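Local atomic coordinates of aerolysin-like protein (Bombina maxima, PDB entry 6LH8), a protein that is an aerolysin-like protein of a toad, probably linked to pore formation and endolysosome modulation, a process one paralog restrains under oxidizing conditions. Residues A[39-44]-A[96-101]; A[113-118]-A[147-152]. All coordinates share one frame; numbering follows the deposited sequence.

Contact 1 (A[39-44]-A[96-101]); sequences LKERHF and EDKVTM
The ring of Phe44 takes the carbonyl oxygen of Asp97 at its edge, in plane, with CD1 3.7 Å from Asp97 O, while Val99 CG2 meets CE1 obliquely at 3.8 Å. The His43 imidazole lies on the other face of the sheet; Glu96 OE1 is at its edge, in plane, 3.6 Å from ND1, the carboxylate plane turned 64° from the ring. Lys98 runs beside the ring, pointing the same way, and sets CD against CE1. Its CG is anti to the backbone N (chi1 177°); further out, CD lies 3.3 Å from Glu41 OE2, but NZ stops 4.2 Å from that oxygen, beyond a salt bridge. Antiparallel backbone bonds join Arg42 to Val99 and Phe44 to Asp97. Past the strand, Met101 N bonds Lys40 O at 2.9 Å from above the carbonyl plane, and a water donates to Lys40 O and Met101 O. The guanidinium of Arg42 leads away to a salt bridge with Asp23. The exposed face suits long charged chains whose attraction is probably softened by solvent, whereas Phe44 and Val99 supply the apolar part of a face also holding Arg42 and Asp97, extended past the strand by Met101, CE 4.2 Å from Arg42 CB.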
loop_
_atom_site.group_PDB
_atom_site.type_symbol
_atom_site.label_atom_id
_atom_site.label_comp_id
_atom_site.label_asym_id
_atom_site.label_seq_id
_atom_site.Cartn_x
_atom_site.Cartn_y
_atom_site.Cartn_z
ATOM N N LEU A 39 -12.481 -7.094 -22.132
ATOM C CA LEU A 39 -11.224 -6.362 -22.077
ATOM C C LEU A 39 -10.062 -7.338 -22.107
ATOM O O LEU A 39 -10.147 -8.447 -21.574
ATOM C CB LEU A 39 -11.092 -5.497 -20.800
ATOM C CG LEU A 39 -11.907 -4.230 -20.534
ATOM C CD1 LEU A 39 -13.389 -4.520 -20.382
ATOM C CD2 LEU A 39 -11.372 -3.562 -19.284
ATOM N N LYS A 40 -8.961 -6.900 -22.712
ATOM C CA LYS A 40 -7.738 -7.691 -22.682
ATOM C C LYS A 40 -7.026 -7.557 -21.342
ATOM O O LYS A 40 -6.473 -8.532 -20.826
ATOM C CB LYS A 40 -6.809 -7.255 -23.814
ATOM C CG LYS A 40 -7.344 -7.560 -25.205
ATOM C CD LYS A 40 -6.374 -8.446 -25.985
ATOM C CE LYS A 40 -7.045 -9.042 -27.206
ATOM N NZ LYS A 40 -7.533 -7.959 -28.104
ATOM N N GLU A 41 -6.988 -6.347 -20.796
ATOM C CA GLU A 41 -6.329 -6.068 -19.531
ATOM C C GLU A 41 -7.152 -5.029 -18.794
ATOM O O GLU A 41 -7.849 -4.223 -19.417
ATOM C CB GLU A 41 -4.912 -5.530 -19.713
ATOM C CG GLU A 41 -4.013 -6.364 -20.590
ATOM C CD GLU A 41 -2.808 -5.586 -21.059
ATOM O OE1 GLU A 41 -2.998 -4.498 -21.652
ATOM O OE2 GLU A 41 -1.675 -6.059 -20.812
ATOM N N ARG A 42 -7.083 -5.064 -17.468
ATOM C CA ARG A 42 -7.663 -4.009 -16.647
ATOM C C ARG A 42 -6.539 -3.279 -15.924
ATOM O O ARG A 42 -5.533 -3.883 -15.558
ATOM C CB ARG A 42 -8.667 -4.563 -15.637
ATOM C CG ARG A 42 -9.859 -3.664 -15.498
ATOM C CD ARG A 42 -11.002 -4.327 -14.773
ATOM N NE ARG A 42 -11.468 -3.399 -13.766
ATOM C CZ ARG A 42 -12.538 -3.582 -13.013
ATOM N NH1 ARG A 42 -13.285 -4.672 -13.163
ATOM N NH2 ARG A 42 -12.852 -2.669 -12.118
ATOM N N HIS A 43 -6.707 -1.971 -15.737
ATOM C CA HIS A 43 -5.689 -1.136 -15.124
ATOM C C HIS A 43 -6.231 -0.589 -13.816
ATOM O O HIS A 43 -7.342 -0.056 -13.782
ATOM C CB HIS A 43 -5.298 0.017 -16.064
ATOM C CG HIS A 43 -4.887 -0.441 -17.432
ATOM N ND1 HIS A 43 -3.568 -0.509 -17.823
ATOM C CD2 HIS A 43 -5.619 -0.862 -18.489
ATOM C CE1 HIS A 43 -3.504 -0.939 -19.073
ATOM N NE2 HIS A 43 -4.730 -1.169 -19.497
ATOM N N PHE A 44 -5.448 -0.728 -12.750
ATOM C CA PHE A 44 -5.849 -0.296 -11.421
ATOM C C PHE A 44 -4.775 0.596 -10.818
ATOM O O PHE A 44 -3.583 0.437 -11.090
ATOM C CB PHE A 44 -6.073 -1.480 -10.474
ATOM C CG PHE A 44 -7.109 -2.456 -10.938
ATOM C CD1 PHE A 44 -6.759 -3.518 -11.754
ATOM C CD2 PHE A 44 -8.421 -2.351 -10.506
ATOM C CE1 PHE A 44 -7.719 -4.438 -12.154
ATOM C CE2 PHE A 44 -9.373 -3.255 -10.894
ATOM C CZ PHE A 44 -9.029 -4.301 -11.721
ATOM N N GLU A 96 0.812 1.804 -11.372
ATOM C CA GLU A 96 -0.240 1.211 -12.181
ATOM C C GLU A 96 -0.134 -0.302 -12.078
ATOM O O GLU A 96 0.936 -0.870 -12.302
ATOM C CB GLU A 96 -0.135 1.646 -13.642
ATOM C CG GLU A 96 -1.313 1.153 -14.482
ATOM C CD GLU A 96 -1.079 1.285 -15.981
ATOM O OE1 GLU A 96 -0.348 0.448 -16.560
ATOM O OE2 GLU A 96 -1.636 2.220 -16.575
ATOM N N ASP A 97 -1.227 -0.943 -11.697
ATOM C CA ASP A 97 -1.295 -2.393 -11.596
ATOM C C ASP A 97 -2.125 -2.885 -12.777
ATOM O O ASP A 97 -3.333 -2.644 -12.831
ATOM C CB ASP A 97 -1.918 -2.779 -10.255
ATOM C CG ASP A 97 -1.934 -4.263 -10.012
ATOM O OD1 ASP A 97 -1.226 -4.999 -10.725
ATOM O OD2 ASP A 97 -2.656 -4.685 -9.086
ATOM N N LYS A 98 -1.479 -3.555 -13.729
ATOM C CA LYS A 98 -2.139 -4.027 -14.940
ATOM C C LYS A 98 -2.379 -5.528 -14.832
ATOM O O LYS A 98 -1.452 -6.283 -14.532
ATOM C CB LYS A 98 -1.282 -3.698 -16.169
ATOM C CG LYS A 98 -1.824 -4.208 -17.477
ATOM C CD LYS A 98 -1.082 -3.576 -18.651
ATOM C CE LYS A 98 0.416 -3.516 -18.405
ATOM N NZ LYS A 98 1.136 -3.145 -19.659
ATOM N N VAL A 99 -3.619 -5.951 -15.056
ATOM C CA VAL A 99 -4.055 -7.326 -14.819
ATOM C C VAL A 99 -4.594 -7.898 -16.125
ATOM O O VAL A 99 -5.546 -7.355 -16.703
ATOM C CB VAL A 99 -5.123 -7.392 -13.718
ATOM C CG1 VAL A 99 -5.461 -8.842 -13.402
ATOM C CG2 VAL A 99 -4.637 -6.672 -12.470
ATOM N N THR A 100 -4.009 -9.001 -16.580
ATOM C CA THR A 100 -4.492 -9.640 -17.802
ATOM C C THR A 100 -5.821 -10.350 -17.560
ATOM O O THR A 100 -5.983 -11.059 -16.564
ATOM C CB THR A 100 -3.455 -10.639 -18.325
ATOM O OG1 THR A 100 -2.197 -9.981 -18.499
ATOM C CG2 THR A 100 -3.903 -11.238 -19.673
ATOM N N MET A 101 -6.771 -10.165 -18.478
ATOM C CA MET A 101 -8.076 -10.807 -18.412
ATOM C C MET A 101 -8.077 -12.085 -19.233
ATOM O O MET A 101 -7.236 -12.263 -20.118
ATOM C CB MET A 101 -9.161 -9.864 -18.934
ATOM C CG MET A 101 -9.338 -8.556 -18.134
ATOM S SD MET A 101 -10.126 -8.769 -16.519
ATOM C CE MET A 101 -8.712 -8.728 -15.460
HETATM O O HOH W 1 -6.610 -10.903 -22.386
#

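Contact 2 (A[113-118]-A[147-152]); sequences VILTRN and INAEVN
Ile114 with Glu150 and Thr116 with Asn148 form hydrogen-bonded antiparallel pairs, joined by four N-H...O=C bonds of 2.8 to 2.9 Å, with short-segment axes 159° apart. Between them Leu115 faces Ala149 in a non-hydrogen-bonded pair, and Leu115 CA lies 3.3 Å from Asn148 O in a C-H...O contact. On this apolar face the small Ala149 suits its place between larger neighbours: its CB touches Val113 CG1 and Leu115 CD2, each at 3.9 Å. The same CD2 also reaches Ile147 CG2. Ile147 then crosses the aliphatic part of Arg117, CG1 lying 3.8 Å from Arg117 CB. Arg117 CG sits between the backbone N and the carbonyl carbon (chi1 66°), and the chain runs extended to NE, which makes a salt bridge with Glu119, while NH1 bonds Asp45 O. The opposite face is mixed: Ile114 lies among Thr116, Asn148 and Glu150. Thr116 and Asn148 lie side by side, and a water bonds Thr116 OG1 at 2.8 Å and also contacts Ile114 O and Asn148 OD1. Val113, Leu115 and Arg117 continue the sheet by backbone bonds to strand 4-28. Within the hairpin of strands 110-130 and 133-154, one side is thus mainly aliphatic, while the other combines Ile114 with polar and charged groups, of which Thr116 and Asn148 meet a water that also reaches Ile114 O.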
loop_
_atom_site.group_PDB
_atom_site.type_symbol
_atom_site.label_atom_id
_atom_site.label_comp_id
_atom_site.label_asym_id
_atom_site.label_seq_id
_atom_site.Cartn_x
_atom_site.Cartn_y
_atom_site.Cartn_z
ATOM N N VAL A 113 -14.705 -13.525 -13.330
ATOM C CA VAL A 113 -13.405 -13.036 -12.881
ATOM C C VAL A 113 -13.612 -12.338 -11.543
ATOM O O VAL A 113 -14.368 -11.366 -11.462
ATOM C CB VAL A 113 -12.768 -12.065 -13.890
ATOM C CG1 VAL A 113 -11.300 -11.878 -13.561
ATOM C CG2 VAL A 113 -12.939 -12.560 -15.314
ATOM N N ILE A 114 -12.926 -12.820 -10.509
ATOM C CA ILE A 114 -12.941 -12.221 -9.178
ATOM C C ILE A 114 -11.587 -11.565 -8.972
ATOM O O ILE A 114 -10.549 -12.235 -9.058
ATOM C CB ILE A 114 -13.205 -13.260 -8.076
ATOM C CG1 ILE A 114 -14.493 -14.035 -8.360
ATOM C CG2 ILE A 114 -13.234 -12.563 -6.693
ATOM C CD1 ILE A 114 -15.744 -13.227 -8.187
ATOM N N LEU A 115 -11.590 -10.257 -8.728
ATOM C CA LEU A 115 -10.367 -9.481 -8.580
ATOM C C LEU A 115 -10.155 -9.157 -7.106
ATOM O O LEU A 115 -11.014 -8.523 -6.487
ATOM C CB LEU A 115 -10.457 -8.201 -9.413
ATOM C CG LEU A 115 -10.613 -8.568 -10.890
ATOM C CD1 LEU A 115 -11.605 -7.665 -11.594
ATOM C CD2 LEU A 115 -9.269 -8.514 -11.574
ATOM N N THR A 116 -9.025 -9.595 -6.541
ATOM C CA THR A 116 -8.745 -9.359 -5.125
ATOM C C THR A 116 -7.343 -8.804 -4.928
ATOM O O THR A 116 -6.461 -8.978 -5.768
ATOM C CB THR A 116 -8.854 -10.638 -4.282
ATOM O OG1 THR A 116 -7.953 -11.630 -4.799
ATOM C CG2 THR A 116 -10.267 -11.168 -4.268
ATOM N N ARG A 117 -7.139 -8.143 -3.783
ATOM C CA ARG A 117 -5.787 -7.771 -3.375
ATOM C C ARG A 117 -5.705 -7.724 -1.857
ATOM O O ARG A 117 -6.709 -7.527 -1.168
ATOM C CB ARG A 117 -5.348 -6.433 -3.979
ATOM C CG ARG A 117 -6.093 -5.227 -3.508
ATOM C CD ARG A 117 -5.525 -3.950 -4.156
ATOM N NE ARG A 117 -6.466 -2.834 -4.053
ATOM C CZ ARG A 117 -6.439 -1.757 -4.832
ATOM N NH1 ARG A 117 -5.521 -1.639 -5.789
ATOM N NH2 ARG A 117 -7.328 -0.790 -4.651
ATOM N N ASN A 118 -4.490 -7.899 -1.348
ATOM C CA ASN A 118 -4.232 -7.744 0.080
ATOM C C ASN A 118 -4.124 -6.268 0.413
ATOM O O ASN A 118 -3.559 -5.486 -0.354
ATOM C CB ASN A 118 -2.932 -8.444 0.490
ATOM C CG ASN A 118 -2.993 -9.959 0.337
ATOM O OD1 ASN A 118 -4.042 -10.578 0.522
ATOM N ND2 ASN A 118 -1.852 -10.564 0.012
ATOM N N ILE A 147 -2.997 -7.014 -7.657
ATOM C CA ILE A 147 -4.313 -7.631 -7.768
ATOM C C ILE A 147 -4.178 -9.012 -8.397
ATOM O O ILE A 147 -3.434 -9.203 -9.368
ATOM C CB ILE A 147 -5.256 -6.726 -8.578
ATOM C CG1 ILE A 147 -5.730 -5.587 -7.668
ATOM C CG2 ILE A 147 -6.428 -7.523 -9.160
ATOM C CD1 ILE A 147 -6.577 -4.580 -8.349
ATOM N N ASN A 148 -4.902 -9.975 -7.837
ATOM C CA ASN A 148 -5.047 -11.300 -8.417
ATOM C C ASN A 148 -6.399 -11.428 -9.109
ATOM O O ASN A 148 -7.422 -10.987 -8.579
ATOM C CB ASN A 148 -4.926 -12.381 -7.346
ATOM C CG ASN A 148 -5.139 -13.760 -7.913
ATOM O OD1 ASN A 148 -6.242 -14.313 -7.854
ATOM N ND2 ASN A 148 -4.088 -14.312 -8.518
ATOM N N ALA A 149 -6.398 -12.047 -10.292
ATOM C CA ALA A 149 -7.615 -12.365 -11.031
ATOM C C ALA A 149 -7.856 -13.864 -10.954
ATOM O O ALA A 149 -7.032 -14.653 -11.432
ATOM C CB ALA A 149 -7.514 -11.921 -12.492
ATOM N N GLU A 150 -8.978 -14.254 -10.355
ATOM C CA GLU A 150 -9.387 -15.651 -10.312
ATOM C C GLU A 150 -10.501 -15.848 -11.328
ATOM O O GLU A 150 -11.532 -15.171 -11.262
ATOM C CB GLU A 150 -9.845 -16.053 -8.909
ATOM C CG GLU A 150 -10.270 -17.518 -8.804
ATOM C CD GLU A 150 -10.798 -17.891 -7.431
ATOM O OE1 GLU A 150 -11.514 -17.073 -6.819
ATOM O OE2 GLU A 150 -10.501 -19.015 -6.969
ATOM N N VAL A 151 -10.287 -16.750 -12.282
ATOM C CA VAL A 151 -11.263 -17.016 -13.335
ATOM C C VAL A 151 -11.910 -18.358 -13.038
ATOM O O VAL A 151 -11.222 -19.381 -12.942
ATOM C CB VAL A 151 -10.620 -17.007 -14.731
ATOM C CG1 VAL A 151 -11.660 -17.351 -15.790
ATOM C CG2 VAL A 151 -9.998 -15.645 -15.020
ATOM N N ASN A 152 -13.226 -18.348 -12.868
ATOM C CA ASN A 152 -13.993 -19.555 -12.606
ATOM C C ASN A 152 -14.917 -19.808 -13.783
ATOM O O ASN A 152 -15.586 -18.883 -14.258
ATOM C CB ASN A 152 -14.796 -19.426 -11.312
ATOM C CG ASN A 152 -13.917 -19.168 -10.110
ATOM O OD1 ASN A 152 -12.833 -19.738 -9.988
ATOM N ND2 ASN A 152 -14.376 -18.306 -9.213
HETATM O O HOH W 2 -8.966 -13.256 -6.880
#

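In the fold
Contact 1 and contact 2 lie with centres about 11 Å apart, on the same side of the chain's centre, at two strand pairings of one five-stranded antiparallel sheet; strands 41-53 and 133-154 are neighbours within it. Apolar side chains of the two contacts meet: Phe44 CG lies 3.4 Å from Ile147 CD1, and Val99 CG1 is 3.8 Å from Ala149 CB. A probable hydrogen bond from Ile147 N to Asp97 OD2, 2.8 Å, gives this apolar meeting a polar link. Arg42 NH1 also packs against Leu115 CD1 at 3.8 Å. The two pairings thus pack against each other through Phe44, Val99, Ile147 and Ala149, their centres about 18 and 17 Å from the centre of this elongated, strand-rich chain.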